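Local coordinates for protein adenylyltransferase VopS (Vibrio parahaemolyticus, PDB 3LET) that transfers AMP from ATP to a threonine of the host GTPases RhoA, Rac and Cdc42, blocking effector binding and actin assembly, at residues 149-154 with 307-312. Residues are numbered along the deposited sequence; the frame is centred on the assembly and turned at random.
Sequences GVYAEG and ENSLHG
Y151 and S309 meet where the loop between helices 113-139 and 157-160 lies against helix 304-311, the last helix of the all-helical Fic (Fido) domain. From CB outward, the Y151 side chain runs from the loop toward the helix. Its CG sits anti to the carbonyl carbon (chi1 -75°), which carries the ring out of the loop and over to the helix. CD1 is the first ring atom to arrive, and it touches CD2 of L310 at 3.9 Å. One atom further, Y151 CE1 lies 3.5 Å from S309 CB; both helix carbons approach the ring obliquely. The Y151 side chain also touches L141, T144 and L146, earlier in the same connection, so the tyrosine joins this loop to the helix.

V150 comes in beside it. V150 CG2 lies 3.8 Å from S309 CB, but this valine is poorly ordered, so its tighter contact with the serine hydroxyl deserves little weight. The S309 OG itself makes a weak hydrogen bond back to N305 O in the preceding turn.

Pointing away from the loop, E307 forms a salt bridge with R286, a probable ATP-binding residue. L310, besides touching the tyrosine ring, packs on K265 and F268 of helix 260-274. K265 NZ also hydrogen-bonds to Y151 O, tying that helix to the loop. At the tip of the tyrosine, Y151 OH is hydrogen-bonded to a water at 2.6 Å, and that water donates a hydrogen bond to S309 O at 2.7 Å.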
# COMPACT_ATOMS: atom_id res chain seq x y z
N GLY A 149 -28.46 -9.78 5.70
CA GLY A 149 -27.69 -10.24 6.84
C GLY A 149 -26.99 -9.12 7.60
O GLY A 149 -27.63 -8.12 7.96
N VAL A 150 -25.71 -9.32 7.88
CA VAL A 150 -24.87 -8.31 8.54
C VAL A 150 -24.48 -7.21 7.58
O VAL A 150 -24.50 -6.04 7.94
CB VAL A 150 -23.53 -8.88 9.07
CG1 VAL A 150 -23.77 -9.79 10.25
CG2 VAL A 150 -22.77 -9.61 7.96
N TYR A 151 -24.09 -7.59 6.37
CA TYR A 151 -23.68 -6.64 5.34
C TYR A 151 -24.68 -5.52 5.23
O TYR A 151 -24.38 -4.45 4.69
CB TYR A 151 -23.60 -7.32 3.99
CG TYR A 151 -22.39 -8.19 3.85
CD1 TYR A 151 -21.10 -7.71 4.16
CD2 TYR A 151 -22.52 -9.50 3.40
CE1 TYR A 151 -19.99 -8.54 4.03
CE2 TYR A 151 -21.42 -10.32 3.25
CZ TYR A 151 -20.16 -9.85 3.55
OH TYR A 151 -19.10 -10.70 3.40
N ALA A 152 -25.88 -5.78 5.73
CA ALA A 152 -26.95 -4.79 5.69
C ALA A 152 -27.15 -4.14 7.02
O ALA A 152 -27.63 -3.01 7.08
CB ALA A 152 -28.24 -5.48 5.27
N GLU A 153 -26.83 -4.85 8.10
CA GLU A 153 -27.13 -4.34 9.43
C GLU A 153 -26.73 -2.87 9.55
O GLU A 153 -25.65 -2.45 9.04
CB GLU A 153 -26.47 -5.21 10.52
CG GLU A 153 -27.29 -6.45 10.87
CD GLU A 153 -26.58 -7.40 11.84
OE1 GLU A 153 -25.62 -6.97 12.50
OE2 GLU A 153 -27.01 -8.57 11.94
N GLY A 154 -27.63 -2.09 10.19
CA GLY A 154 -27.48 -0.65 10.35
C GLY A 154 -27.31 -0.22 11.81
O GLY A 154 -27.32 -1.04 12.71
N GLU A 307 -19.32 -3.52 9.36
CA GLU A 307 -17.93 -3.06 9.13
C GLU A 307 -16.96 -4.23 9.21
O GLU A 307 -16.07 -4.39 8.36
CB GLU A 307 -17.52 -2.01 10.16
CG GLU A 307 -18.30 -0.69 10.05
CD GLU A 307 -17.67 0.38 10.93
OE1 GLU A 307 -16.68 0.07 11.62
OE2 GLU A 307 -18.16 1.54 10.95
N ASN A 308 -17.11 -5.05 10.25
CA ASN A 308 -16.19 -6.16 10.46
C ASN A 308 -16.27 -7.17 9.33
O ASN A 308 -15.25 -7.67 8.88
CB ASN A 308 -16.44 -6.82 11.82
CG ASN A 308 -16.05 -5.92 12.97
OD1 ASN A 308 -15.15 -5.09 12.83
ND2 ASN A 308 -16.72 -6.07 14.10
N SER A 309 -17.48 -7.46 8.86
CA SER A 309 -17.66 -8.31 7.69
C SER A 309 -17.04 -7.77 6.42
O SER A 309 -16.61 -8.54 5.56
CB SER A 309 -19.15 -8.52 7.40
OG SER A 309 -19.66 -9.50 8.24
N LEU A 310 -17.02 -6.45 6.27
CA LEU A 310 -16.46 -5.86 5.05
C LEU A 310 -14.94 -5.90 5.06
O LEU A 310 -14.32 -6.35 4.09
CB LEU A 310 -16.93 -4.40 4.86
CG LEU A 310 -18.42 -4.31 4.52
CD1 LEU A 310 -18.89 -2.87 4.71
CD2 LEU A 310 -18.73 -4.79 3.09
N HIS A 311 -14.32 -5.40 6.13
CA HIS A 311 -12.86 -5.26 6.05
C HIS A 311 -12.16 -6.56 6.42
O HIS A 311 -11.04 -6.80 6.01
CB HIS A 311 -12.32 -4.07 6.86
CG HIS A 311 -12.71 -4.07 8.31
ND1 HIS A 311 -12.37 -5.07 9.19
CD2 HIS A 311 -13.33 -3.11 9.06
CE1 HIS A 311 -12.80 -4.76 10.40
NE2 HIS A 311 -13.39 -3.58 10.35
N GLY A 312 -12.86 -7.41 7.16
CA GLY A 312 -12.36 -8.74 7.48
C GLY A 312 -11.18 -8.83 8.43
O GLY A 312 -10.58 -9.89 8.58
O HOH W 1 -17.35 -11.12 5.31